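Local structure of PtLCIB4 H88A mutant (Phaeodactylum tricornutum, 5B5Z) at residues A[105-119]-A[235-249]. The protein belongs to the LCIB family, a group of zinc-dependent beta-carbonic anhydrases, and so probably interconverts carbon dioxide and bicarbonate in its wild-type form. Numbering follows the deposited sequence.
Sequences GGSCLLIYGSHVGVS and DGQIAVVGGIQINTP. With ZN (zinc ion), chain C.
His115 and Asn247 meet through complementary torsions: the imidazole sits between its backbone N and carbonyl carbon (chi1 76°), while the Asn247 amide stands beside its backbone N (chi1 -56°). Asn247 OD1 thereby lies in the imidazole plane and accepts a hydrogen bond from His115 ND1 at 2.7 Å, although ring and amide planes are turned 62° apart. With ND1 held as donor, NE2 is left to bind zinc at 2.1 Å. Asn247 is itself steadied from the second shell, its ND2 bonding Asp254. On the opposite face, nearer the start of both strands, the Tyr112 ring lies over Gly242 in a CH-pi contact, Gly242 CA 3.7 Å from the centroid, and Val240 CG1 meets the ring edge at CE1 (3.5 Å). A serine in place of Tyr112 would probably open a gap above Gly242 and deprive Val240 of its aromatic neighbour. Between these two layers runs a parallel ladder, nearly straight at Val241 N to Leu110 O (2.8 Å) but weak where Ser114 N reaches Gly243 O (3.2 Å). Cys59 and Cys139 join His115 and a water around the metal, giving the cysteine-cysteine-histidine zinc site of beta-carbonic anhydrases, with its histidine carried on a central parallel strand pair.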
loop_
_atom_site.group_PDB
_atom_site.type_symbol
_atom_site.label_atom_id
_atom_site.label_comp_id
_atom_site.label_asym_id
_atom_site.label_seq_id
_atom_site.Cartn_x
_atom_site.Cartn_y
_atom_site.Cartn_z
ATOM N N GLY A 105 -13.899 16.965 -13.146
ATOM C CA GLY A 105 -15.332 16.772 -13.032
ATOM C C GLY A 105 -15.778 15.394 -12.564
ATOM O O GLY A 105 -16.975 15.104 -12.564
ATOM N N GLY A 106 -14.825 14.551 -12.160
ATOM C CA GLY A 106 -15.127 13.189 -11.750
ATOM C C GLY A 106 -15.129 12.991 -10.248
ATOM O O GLY A 106 -15.150 13.948 -9.480
ATOM N N SER A 107 -15.086 11.736 -9.820
ATOM C CA SER A 107 -15.236 11.439 -8.403
ATOM C C SER A 107 -14.265 10.366 -7.961
ATOM O O SER A 107 -13.579 9.769 -8.788
ATOM C CB SER A 107 -16.666 10.992 -8.101
ATOM O OG SER A 107 -17.578 12.056 -8.286
ATOM N N CYS A 108 -14.208 10.139 -6.647
ATOM C CA CYS A 108 -13.407 9.066 -6.073
ATOM C C CYS A 108 -14.303 7.964 -5.506
ATOM O O CYS A 108 -15.421 8.216 -5.054
ATOM C CB CYS A 108 -12.493 9.608 -4.965
ATOM S SG CYS A 108 -11.617 8.327 -3.999
ATOM N N LEU A 109 -13.792 6.742 -5.546
ATOM C CA LEU A 109 -14.413 5.625 -4.848
ATOM C C LEU A 109 -13.381 5.059 -3.885
ATOM O O LEU A 109 -12.351 4.574 -4.327
ATOM C CB LEU A 109 -14.871 4.547 -5.820
ATOM C CG LEU A 109 -15.232 3.200 -5.182
ATOM C CD1 LEU A 109 -16.369 3.315 -4.166
ATOM C CD2 LEU A 109 -15.566 2.189 -6.274
ATOM N N LEU A 110 -13.654 5.160 -2.587
ATOM C CA LEU A 110 -12.779 4.613 -1.547
ATOM C C LEU A 110 -13.330 3.307 -0.992
ATOM O O LEU A 110 -14.468 3.251 -0.554
ATOM C CB LEU A 110 -12.607 5.624 -0.409
ATOM C CG LEU A 110 -11.816 5.138 0.804
ATOM C CD1 LEU A 110 -10.345 4.967 0.450
ATOM C CD2 LEU A 110 -11.997 6.115 1.942
ATOM N N ILE A 111 -12.519 2.253 -1.060
ATOM C CA ILE A 111 -12.843 0.950 -0.462
ATOM C C ILE A 111 -11.945 0.743 0.747
ATOM O O ILE A 111 -10.727 0.730 0.603
ATOM C CB ILE A 111 -12.601 -0.242 -1.438
ATOM C CG1 ILE A 111 -13.114 0.060 -2.855
ATOM C CG2 ILE A 111 -13.174 -1.556 -0.863
ATOM C CD1 ILE A 111 -14.631 0.191 -2.966
ATOM N N TYR A 112 -12.515 0.584 1.938
ATOM C CA TYR A 112 -11.677 0.357 3.119
ATOM C C TYR A 112 -12.247 -0.746 3.977
ATOM O O TYR A 112 -13.425 -1.048 3.905
ATOM C CB TYR A 112 -11.527 1.638 3.959
ATOM C CG TYR A 112 -12.744 2.064 4.763
ATOM C CD1 TYR A 112 -13.717 2.897 4.216
ATOM C CD2 TYR A 112 -12.877 1.678 6.083
ATOM C CE1 TYR A 112 -14.830 3.298 4.967
ATOM C CE2 TYR A 112 -13.985 2.068 6.845
ATOM C CZ TYR A 112 -14.953 2.870 6.277
ATOM O OH TYR A 112 -16.049 3.266 7.041
ATOM N N GLY A 113 -11.396 -1.318 4.807
ATOM C CA GLY A 113 -11.885 -2.317 5.724
ATOM C C GLY A 113 -10.802 -2.997 6.497
ATOM O O GLY A 113 -9.620 -2.963 6.155
ATOM N N SER A 114 -11.243 -3.659 7.557
ATOM C CA SER A 114 -10.413 -4.614 8.240
ATOM C C SER A 114 -10.430 -5.916 7.460
ATOM O O SER A 114 -11.140 -6.054 6.477
ATOM C CB SER A 114 -10.948 -4.853 9.648
ATOM O OG SER A 114 -12.271 -5.378 9.563
ATOM N N HIS A 115 -9.651 -6.887 7.894
ATOM C CA HIS A 115 -9.792 -8.214 7.290
ATOM C C HIS A 115 -9.536 -9.315 8.313
ATOM O O HIS A 115 -9.011 -9.067 9.401
ATOM C CB HIS A 115 -8.871 -8.384 6.062
ATOM C CG HIS A 115 -7.427 -8.593 6.392
ATOM N ND1 HIS A 115 -6.729 -9.723 6.017
ATOM C CD2 HIS A 115 -6.544 -7.807 7.048
ATOM C CE1 HIS A 115 -5.482 -9.626 6.449
ATOM N NE2 HIS A 115 -5.335 -8.466 7.059
ATOM N N VAL A 116 -9.919 -10.530 7.951
ATOM C CA VAL A 116 -9.770 -11.670 8.848
ATOM C C VAL A 116 -9.731 -12.946 8.020
ATOM O O VAL A 116 -10.461 -13.065 7.037
ATOM C CB VAL A 116 -10.918 -11.722 9.881
ATOM C CG1 VAL A 116 -12.278 -11.830 9.194
ATOM C CG2 VAL A 116 -10.692 -12.861 10.858
ATOM N N GLY A 117 -8.861 -13.871 8.404
ATOM C CA GLY A 117 -8.794 -15.171 7.761
ATOM C C GLY A 117 -9.779 -16.147 8.373
ATOM O O GLY A 117 -10.090 -16.069 9.558
ATOM N N VAL A 118 -10.300 -17.038 7.545
ATOM C CA VAL A 118 -11.100 -18.141 8.067
ATOM C C VAL A 118 -10.583 -19.403 7.375
ATOM O O VAL A 118 -10.367 -19.404 6.168
ATOM C CB VAL A 118 -12.612 -17.923 7.844
ATOM C CG1 VAL A 118 -12.955 -17.795 6.357
ATOM C CG2 VAL A 118 -13.406 -19.063 8.513
ATOM N N SER A 119 -10.338 -20.451 8.153
ATOM C CA SER A 119 -9.620 -21.611 7.636
ATOM C C SER A 119 -10.561 -22.631 7.011
ATOM O O SER A 119 -11.781 -22.479 7.049
ATOM C CB SER A 119 -8.805 -22.282 8.740
ATOM O OG SER A 119 -9.653 -22.926 9.679
ATOM N N ASP A 235 -18.361 19.813 -7.963
ATOM C CA ASP A 235 -19.297 18.776 -8.383
ATOM C C ASP A 235 -18.799 17.388 -7.994
ATOM O O ASP A 235 -19.555 16.414 -8.014
ATOM C CB ASP A 235 -19.518 18.842 -9.892
ATOM C CG ASP A 235 -18.238 18.605 -10.674
ATOM O OD1 ASP A 235 -17.216 19.256 -10.359
ATOM O OD2 ASP A 235 -18.253 17.761 -11.597
ATOM N N GLY A 236 -17.518 17.306 -7.650
ATOM C CA GLY A 236 -16.889 16.037 -7.339
ATOM C C GLY A 236 -17.426 15.416 -6.066
ATOM O O GLY A 236 -17.785 16.117 -5.119
ATOM N N GLN A 237 -17.475 14.090 -6.043
ATOM C CA GLN A 237 -17.976 13.378 -4.882
ATOM C C GLN A 237 -16.958 12.374 -4.394
ATOM O O GLN A 237 -15.983 12.089 -5.086
ATOM C CB GLN A 237 -19.274 12.650 -5.211
ATOM C CG GLN A 237 -20.409 13.553 -5.622
ATOM C CD GLN A 237 -21.600 12.763 -6.113
ATOM O OE1 GLN A 237 -21.452 11.652 -6.629
ATOM N NE2 GLN A 237 -22.791 13.328 -5.950
ATOM N N ILE A 238 -17.215 11.836 -3.207
ATOM C CA ILE A 238 -16.506 10.668 -2.712
ATOM C C ILE A 238 -17.515 9.586 -2.367
ATOM O O ILE A 238 -18.377 9.780 -1.508
ATOM C CB ILE A 238 -15.674 10.962 -1.448
ATOM C CG1 ILE A 238 -14.886 12.257 -1.608
ATOM C CG2 ILE A 238 -14.769 9.767 -1.136
ATOM C CD1 ILE A 238 -14.471 12.870 -0.298
ATOM N N ALA A 239 -17.422 8.460 -3.053
ATOM C CA ALA A 239 -18.225 7.300 -2.735
ATOM C C ALA A 239 -17.372 6.440 -1.828
ATOM O O ALA A 239 -16.167 6.346 -2.021
ATOM C CB ALA A 239 -18.636 6.539 -3.980
ATOM N N VAL A 240 -18.009 5.821 -0.844
ATOM C CA VAL A 240 -17.290 5.097 0.189
ATOM C C VAL A 240 -17.896 3.720 0.362
ATOM O O VAL A 240 -19.120 3.599 0.514
ATOM C CB VAL A 240 -17.369 5.845 1.538
ATOM C CG1 VAL A 240 -16.725 5.036 2.637
ATOM C CG2 VAL A 240 -16.740 7.240 1.419
ATOM N N VAL A 241 -17.065 2.678 0.323
ATOM C CA VAL A 241 -17.484 1.344 0.734
ATOM C C VAL A 241 -16.596 0.885 1.886
ATOM O O VAL A 241 -15.387 0.796 1.724
ATOM C CB VAL A 241 -17.388 0.341 -0.415
ATOM C CG1 VAL A 241 -17.750 -1.049 0.064
ATOM C CG2 VAL A 241 -18.314 0.767 -1.551
ATOM N N GLY A 242 -17.182 0.598 3.045
ATOM C CA GLY A 242 -16.376 0.158 4.175
ATOM C C GLY A 242 -16.932 -1.104 4.771
ATOM O O GLY A 242 -18.135 -1.341 4.755
ATOM N N GLY A 243 -16.053 -1.953 5.265
ATOM C CA GLY A 243 -16.526 -3.166 5.912
ATOM C C GLY A 243 -15.416 -4.097 6.337
ATOM O O GLY A 243 -14.319 -3.667 6.712
ATOM N N ILE A 244 -15.709 -5.388 6.254
ATOM C CA ILE A 244 -14.809 -6.438 6.709
ATOM C C ILE A 244 -14.529 -7.418 5.586
ATOM O O ILE A 244 -15.436 -8.047 5.052
ATOM C CB ILE A 244 -15.401 -7.213 7.921
ATOM C CG1 ILE A 244 -15.707 -6.224 9.054
ATOM C CG2 ILE A 244 -14.431 -8.326 8.343
ATOM C CD1 ILE A 244 -16.521 -6.811 10.160
ATOM N N GLN A 245 -13.254 -7.512 5.220
ATOM C CA GLN A 245 -12.780 -8.408 4.200
ATOM C C GLN A 245 -12.537 -9.789 4.815
ATOM O O GLN A 245 -11.837 -9.911 5.825
ATOM C CB GLN A 245 -11.509 -7.795 3.593
ATOM C CG GLN A 245 -10.794 -8.586 2.567
ATOM C CD GLN A 245 -9.651 -7.779 1.975
ATOM O OE1 GLN A 245 -9.141 -6.821 2.599
ATOM N NE2 GLN A 245 -9.241 -8.153 0.776
ATOM N N ILE A 246 -13.120 -10.826 4.227
ATOM C CA ILE A 246 -12.955 -12.174 4.763
ATOM C C ILE A 246 -12.123 -13.020 3.804
ATOM O O ILE A 246 -12.533 -13.292 2.681
ATOM C CB ILE A 246 -14.318 -12.836 5.039
ATOM C CG1 ILE A 246 -15.080 -12.006 6.076
ATOM C CG2 ILE A 246 -14.131 -14.275 5.517
ATOM C CD1 ILE A 246 -16.488 -12.545 6.382
ATOM N N ASN A 247 -10.928 -13.386 4.245
ATOM C CA ASN A 247 -9.992 -14.117 3.404
ATOM C C ASN A 247 -10.125 -15.618 3.630
ATOM O O ASN A 247 -9.891 -16.117 4.730
ATOM C CB ASN A 247 -8.566 -13.647 3.680
ATOM C CG ASN A 247 -8.413 -12.156 3.489
ATOM O OD1 ASN A 247 -8.012 -11.438 4.400
ATOM N ND2 ASN A 247 -8.785 -11.682 2.327
ATOM N N THR A 248 -10.481 -16.329 2.568
ATOM C CA THR A 248 -10.807 -17.748 2.652
ATOM C C THR A 248 -9.738 -18.595 1.957
ATOM O O THR A 248 -8.891 -18.052 1.254
ATOM C CB THR A 248 -12.165 -18.002 2.001
ATOM O OG1 THR A 248 -12.091 -17.594 0.635
ATOM C CG2 THR A 248 -13.270 -17.208 2.724
ATOM N N PRO A 249 -9.767 -19.929 2.150
ATOM C CA PRO A 249 -8.817 -20.783 1.422
ATOM C C PRO A 249 -8.857 -20.582 -0.102
ATOM O O PRO A 249 -9.839 -20.071 -0.645
ATOM C CB PRO A 249 -9.263 -22.197 1.808
ATOM C CG PRO A 249 -9.840 -22.031 3.178
ATOM C CD PRO A 249 -10.566 -20.705 3.120
HETATM ZN ZN ZN C . -3.683 -7.690 8.057
HETATM O O HOH W 1 -7.979 -4.972 4.957
HETATM O O HOH W 2 -2.529 -9.223 8.097
#